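Local coordinates for leucyl aminopeptidase (Trypanosoma brucei brucei, PDB 5NTD), which probably removes N-terminal amino acids, leucine among them, from peptides as a metal-dependent M17 aminopeptidase, here holding manganese and the inhibitor bestatin, at residues 14-19 with 226-231; 287-292 with 310-315. All blocks are in the same frame, centred on the assembly; numbering follows the deposited sequence.

In the fold
The two contacts lie apart in one chain, one in the active site and the other in helix packing. Contact 2 (287-292 with 310-315) is part of the active site: Lys289 and Asp312 both bind a manganese ion, which also holds bestatin. Contact 1 (14-19 with 226-231) is remote from the metal, where the N-terminal helix 6-20 lies on helix 222-236. The centres of the contacts are about 16 Å apart, and their nearest atoms stay about 8 Å from each other. Helices 196-214 and 314-328 bridge the interval: Leu212 touches both Ile228 of contact 1 and Met313 of contact 2, while helix 314-328, which begins within contact 2, also packs Phe320 against Ile228.

Contact 1 (14-19 with 226-231)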
loop_
_atom_site.group_PDB
_atom_site.type_symbol
_atom_site.label_atom_id
_atom_site.label_comp_id
_atom_site.label_asym_id
_atom_site.label_seq_id
_atom_site.Cartn_x
_atom_site.Cartn_y
_atom_site.Cartn_z
ATOM N N ALA G 14 2.271 -28.347 -32.729
ATOM C CA ALA G 14 1.999 -27.506 -33.907
ATOM C C ALA G 14 2.687 -26.148 -33.748
ATOM O O ALA G 14 3.231 -25.584 -34.676
ATOM C CB ALA G 14 0.520 -27.343 -34.100
ATOM N N PHE G 15 2.718 -25.662 -32.524
ATOM C CA PHE G 15 3.319 -24.338 -32.248
ATOM C C PHE G 15 4.813 -24.431 -32.417
ATOM O O PHE G 15 5.441 -23.538 -32.970
ATOM C CB PHE G 15 2.964 -23.800 -30.832
ATOM C CG PHE G 15 3.734 -22.557 -30.476
ATOM C CD1 PHE G 15 3.420 -21.352 -31.087
ATOM C CD2 PHE G 15 4.793 -22.610 -29.593
ATOM C CE1 PHE G 15 4.136 -20.205 -30.800
ATOM C CE2 PHE G 15 5.517 -21.466 -29.286
ATOM C CZ PHE G 15 5.186 -20.254 -29.905
ATOM N N VAL G 16 5.382 -25.517 -31.906
ATOM C CA VAL G 16 6.834 -25.771 -32.090
ATOM C C VAL G 16 7.164 -25.689 -33.589
ATOM O O VAL G 16 8.078 -24.977 -34.020
ATOM C CB VAL G 16 7.275 -27.145 -31.534
ATOM C CG1 VAL G 16 8.670 -27.544 -32.032
ATOM C CG2 VAL G 16 7.285 -27.070 -30.014
ATOM N N GLN G 17 6.384 -26.420 -34.349
ATOM C CA GLN G 17 6.596 -26.511 -35.793
ATOM C C GLN G 17 6.482 -25.136 -36.450
ATOM O O GLN G 17 7.298 -24.782 -37.301
ATOM C CB GLN G 17 5.632 -27.516 -36.433
ATOM C CG GLN G 17 5.990 -27.818 -37.897
ATOM C CD GLN G 17 4.947 -28.647 -38.630
ATOM O OE1 GLN G 17 3.740 -28.550 -38.380
ATOM N NE2 GLN G 17 5.414 -29.501 -39.529
ATOM N N SER G 18 5.491 -24.353 -36.021
ATOM C CA SER G 18 5.296 -22.982 -36.567
ATOM C C SER G 18 6.559 -22.126 -36.354
ATOM O O SER G 18 6.874 -21.255 -37.142
ATOM C CB SER G 18 4.097 -22.277 -35.910
ATOM O OG SER G 18 4.435 -21.795 -34.591
ATOM N N CYS G 19 7.245 -22.357 -35.243
ATOM C CA CYS G 19 8.448 -21.579 -34.922
ATOM C C CYS G 19 9.660 -22.113 -35.691
ATOM O O CYS G 19 10.462 -21.333 -36.247
ATOM C CB CYS G 19 8.736 -21.557 -33.413
ATOM S SG CYS G 19 7.441 -20.694 -32.477
ATOM N N THR G 226 12.964 -25.516 -25.853
ATOM C CA THR G 226 14.019 -26.498 -26.077
ATOM C C THR G 226 13.800 -27.257 -27.409
ATOM O O THR G 226 14.740 -27.456 -28.178
ATOM C CB THR G 226 14.102 -27.491 -24.914
ATOM O OG1 THR G 226 14.452 -26.763 -23.729
ATOM C CG2 THR G 226 15.178 -28.572 -25.175
ATOM N N GLU G 227 12.581 -27.692 -27.636
ATOM C CA GLU G 227 12.254 -28.433 -28.869
ATOM C C GLU G 227 12.492 -27.578 -30.092
ATOM O O GLU G 227 12.942 -28.062 -31.130
ATOM C CB GLU G 227 10.815 -28.921 -28.893
ATOM C CG GLU G 227 10.587 -30.112 -27.988
ATOM C CD GLU G 227 9.099 -30.440 -27.873
ATOM O OE1 GLU G 227 8.439 -30.533 -28.941
ATOM O OE2 GLU G 227 8.581 -30.591 -26.733
ATOM N N ILE G 228 12.167 -26.308 -29.976
ATOM C CA ILE G 228 12.395 -25.364 -31.082
ATOM C C ILE G 228 13.886 -25.264 -31.400
ATOM O O ILE G 228 14.289 -25.302 -32.561
ATOM C CB ILE G 228 11.804 -23.984 -30.781
ATOM C CG1 ILE G 228 10.275 -24.076 -30.858
ATOM C CG2 ILE G 228 12.319 -22.929 -31.766
ATOM C CD1 ILE G 228 9.561 -22.956 -30.130
ATOM N N ALA G 229 14.692 -25.134 -30.357
ATOM C CA ALA G 229 16.145 -25.094 -30.518
ATOM C C ALA G 229 16.670 -26.389 -31.183
ATOM O O ALA G 229 17.492 -26.353 -32.094
ATOM C CB ALA G 229 16.830 -24.884 -29.190
ATOM N N GLN G 230 16.172 -27.519 -30.716
ATOM C CA GLN G 230 16.529 -28.833 -31.295
ATOM C C GLN G 230 16.133 -28.937 -32.779
ATOM O O GLN G 230 16.907 -29.406 -33.598
ATOM C CB GLN G 230 15.879 -29.961 -30.509
ATOM C CG GLN G 230 16.571 -30.162 -29.179
ATOM C CD GLN G 230 15.776 -30.981 -28.187
ATOM O OE1 GLN G 230 14.551 -30.919 -28.139
ATOM N NE2 GLN G 230 16.472 -31.759 -27.385
ATOM N N GLY G 231 14.955 -28.451 -33.106
ATOM C CA GLY G 231 14.483 -28.403 -34.490
ATOM C C GLY G 231 15.427 -27.625 -35.399
ATOM O O GLY G 231 15.777 -28.073 -36.506
#
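Ile228 lies between Val16 and Cys19, and with Val16 it buries most of the surface where helix 6-20 meets helix 222-236. The two side chains slide past each other in opposite directions, with Val16 CG1 4.0 Å from Ile228 CG1. Ile228 CG1 is anti to the carbonyl carbon (chi1 -72°), and the chain continues through CD1 to the neighbouring turn of the other helix, where CD1 sits 3.7 Å from Cys19 CB. Ile228 CD1 also approaches the Phe15 ring obliquely, 4.4 Å from Phe15 CE2.

The side chains of Val16 and Glu227 cross at about a right angle: Glu227 CB lies against both valine methyls, and Glu227 OE1 comes to 3.8 Å from Val16 CG2. Within helix 6-20, Cys19 SG, which also borders Ile228 CD1, rests over one face of the Phe15 ring, 3.4 Å above its plane and offset toward the rim. Phe15 O accepts from Cys19 N and, at 2.6 Å, from Ser18 OG, which also bonds to Arg211.

The axes of the short segments approach to 9.2 Å, with a signed crossing angle of -44°. No hydrogen bond links the segments, although Cys19 O reaches Tyr232 OH farther along the second helix. The contact thus rests on the apolar fit of Val16, Cys19 and Ile228, with the Phe15 ring at looser range and the exposed Glu227 carboxylate at its edge.

Contact 2 (287-292 with 310-315); sequences VGKGIV and KHDMGG. With MN (manganese (II) ion), chain B; BES (2-(3-amino-2-hydroxy-4-phenyl-butyrylamino)-4-methyl-pentanoic acid), chain C.
Lys289 and Asp312 converge on one manganese ion, the lysine through NZ at 2.1 Å from the metal and the aspartate through OD2 at 1.9 Å. Bestatin takes two more positions with its amine N2 and hydroxyl O2; Asp294 and Glu373 also bind this ion. Lys289 gets there by full extension, CG anti to the backbone N (chi1 176°) and every later torsion near 180°. Asp312 OD1 comes within 2.6 Å of bestatin N2 and is also hydrogen-bonded to Thr401 OG1, a second-shell bond that helps fix the carboxylate's rotation.

Ile291 lies alongside Asp312, pointing the same way, with CG2 3.5 Å from OD2. Behind these groups the backbones meet: Ile291 N makes a weak bond to Asp312 O at 3.3 Å, and Met313 CA gives a CA-H...O contact to Lys289 O at 3.5 Å. A water donates to Lys289 O and accepts from Gly315 N, bridging the strand to the first turn of the helix. Ala316, next in helix 314-328, shares a further backbone hydrogen bond with Lys289.

Met313, the N-cap of that helix, bends its side chain to meet Val213 of helix 196-214, and Met313 CG lies 3.8 Å from Val292 CA. Strand 283-291 runs parallel to its neighbours 334-344 and 395-400, while helix 374-387 packs on Val287 and Lys289 through Leu378.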
loop_
_atom_site.group_PDB
_atom_site.type_symbol
_atom_site.label_atom_id
_atom_site.label_comp_id
_atom_site.label_asym_id
_atom_site.label_seq_id
_atom_site.Cartn_x
_atom_site.Cartn_y
_atom_site.Cartn_z
ATOM N N VAL G 287 24.889 -15.961 -23.485
ATOM C CA VAL G 287 24.067 -16.518 -22.393
ATOM C C VAL G 287 22.775 -15.695 -22.259
ATOM O O VAL G 287 22.823 -14.509 -22.131
ATOM C CB VAL G 287 24.829 -16.486 -21.069
ATOM C CG1 VAL G 287 24.022 -17.172 -19.974
ATOM C CG2 VAL G 287 26.164 -17.180 -21.223
ATOM N N GLY G 288 21.645 -16.365 -22.306
ATOM C CA GLY G 288 20.355 -15.694 -22.299
ATOM C C GLY G 288 19.432 -16.114 -21.167
ATOM O O GLY G 288 19.314 -17.288 -20.857
ATOM N N LYS G 289 18.807 -15.120 -20.542
ATOM C CA LYS G 289 17.796 -15.357 -19.475
ATOM C C LYS G 289 16.543 -15.842 -20.181
ATOM O O LYS G 289 15.881 -15.091 -20.899
ATOM C CB LYS G 289 17.513 -14.092 -18.638
ATOM C CG LYS G 289 16.411 -14.257 -17.592
ATOM C CD LYS G 289 16.007 -12.930 -16.906
ATOM C CE LYS G 289 14.812 -13.096 -15.952
ATOM N NZ LYS G 289 14.232 -11.866 -15.342
ATOM N N GLY G 290 16.230 -17.102 -19.967
ATOM C CA GLY G 290 15.064 -17.722 -20.591
ATOM C C GLY G 290 13.963 -18.050 -19.618
ATOM O O GLY G 290 13.528 -19.194 -19.489
ATOM N N ILE G 291 13.527 -17.040 -18.892
ATOM C CA ILE G 291 12.448 -17.236 -17.900
ATOM C C ILE G 291 11.147 -17.130 -18.666
ATOM O O ILE G 291 10.662 -16.039 -18.964
ATOM C CB ILE G 291 12.521 -16.255 -16.719
ATOM C CG1 ILE G 291 13.842 -16.462 -15.962
ATOM C CG2 ILE G 291 11.343 -16.436 -15.773
ATOM C CD1 ILE G 291 14.064 -17.850 -15.367
ATOM N N VAL G 292 10.594 -18.282 -18.985
ATOM C CA VAL G 292 9.362 -18.378 -19.818
ATOM C C VAL G 292 8.178 -17.663 -19.185
ATOM O O VAL G 292 7.301 -17.165 -19.878
ATOM C CB VAL G 292 8.986 -19.829 -20.141
ATOM C CG1 VAL G 292 10.027 -20.397 -21.084
ATOM C CG2 VAL G 292 8.888 -20.681 -18.889
ATOM N N LYS G 310 5.624 -13.003 -19.570
ATOM C CA LYS G 310 5.888 -13.921 -20.715
ATOM C C LYS G 310 7.052 -13.376 -21.560
ATOM O O LYS G 310 7.703 -14.140 -22.278
ATOM C CB LYS G 310 4.677 -14.124 -21.612
ATOM C CG LYS G 310 4.327 -12.907 -22.449
ATOM C CD LYS G 310 3.130 -13.110 -23.366
ATOM C CE LYS G 310 2.779 -11.788 -24.038
ATOM N NZ LYS G 310 1.785 -11.897 -25.124
ATOM N N HIS G 311 7.309 -12.068 -21.438
ATOM C CA HIS G 311 8.454 -11.424 -22.076
ATOM C C HIS G 311 9.797 -11.715 -21.393
ATOM O O HIS G 311 10.851 -11.318 -21.911
ATOM C CB HIS G 311 8.299 -9.916 -22.165
ATOM C CG HIS G 311 7.123 -9.463 -22.963
ATOM N ND1 HIS G 311 6.593 -8.209 -22.826
ATOM C CD2 HIS G 311 6.365 -10.079 -23.903
ATOM C CE1 HIS G 311 5.551 -8.069 -23.630
ATOM N NE2 HIS G 311 5.388 -9.192 -24.290
ATOM N N ASP G 312 9.768 -12.448 -20.284
ATOM C CA ASP G 312 10.964 -12.604 -19.436
ATOM C C ASP G 312 11.975 -13.594 -20.020
ATOM O O ASP G 312 13.034 -13.852 -19.439
ATOM C CB ASP G 312 10.601 -12.989 -17.987
ATOM C CG ASP G 312 11.527 -12.390 -16.982
ATOM O OD1 ASP G 312 12.113 -11.308 -17.277
ATOM O OD2 ASP G 312 11.716 -12.911 -15.821
ATOM N N MET G 313 11.623 -14.155 -21.163
ATOM C CA MET G 313 12.565 -14.984 -21.961
ATOM C C MET G 313 13.146 -14.198 -23.158
ATOM O O MET G 313 13.775 -14.748 -24.042
ATOM C CB MET G 313 11.975 -16.338 -22.361
ATOM C CG MET G 313 10.537 -16.339 -22.814
ATOM S SD MET G 313 10.216 -15.131 -24.088
ATOM C CE MET G 313 11.113 -15.906 -25.443
ATOM N N GLY G 314 12.933 -12.890 -23.152
ATOM C CA GLY G 314 13.359 -12.021 -24.255
ATOM C C GLY G 314 14.851 -12.018 -24.520
ATOM O O GLY G 314 15.287 -11.883 -25.642
ATOM N N GLY G 315 15.628 -12.186 -23.470
ATOM C CA GLY G 315 17.099 -12.297 -23.589
ATOM C C GLY G 315 17.512 -13.613 -24.223
ATOM O O GLY G 315 18.433 -13.669 -25.032
HETATM MN MN MN B . 12.504 -12.099 -14.247
HETATM N N2 BES C . 12.019 -10.250 -14.907
HETATM C C1 BES C . 12.043 -9.206 -13.885
HETATM C C6 BES C . 12.533 -7.836 -14.416
HETATM C C7 BES C . 11.534 -6.965 -15.126
HETATM C C8 BES C . 11.274 -7.136 -16.478
HETATM C C12 BES C . 10.893 -5.931 -14.455
HETATM C C9 BES C . 10.358 -6.321 -17.137
HETATM C C11 BES C . 9.965 -5.111 -15.116
HETATM C C10 BES C . 9.690 -5.308 -16.455
HETATM C C2 BES C . 12.942 -9.735 -12.746
HETATM O O2 BES C . 12.947 -11.190 -12.614
HETATM C C3 BES C . 12.422 -9.175 -11.455
HETATM O O3 BES C . 11.537 -9.880 -10.916
HETATM N N1 BES C . 13.028 -8.041 -11.069
HETATM C C4 BES C . 12.733 -7.301 -9.878
HETATM C C13 BES C . 13.614 -7.732 -8.710
HETATM C C14 BES C . 13.121 -7.281 -7.336
HETATM C C15 BES C . 11.642 -7.476 -7.027
HETATM C C16 BES C . 13.875 -8.029 -6.263
HETATM C C5 BES C . 12.967 -5.844 -10.085
HETATM O O1 BES C . 12.150 -5.064 -9.595
HETATM O O4 BES C . 13.956 -5.458 -10.715
HETATM O O HOH W 1 15.238 -12.391 -20.668
#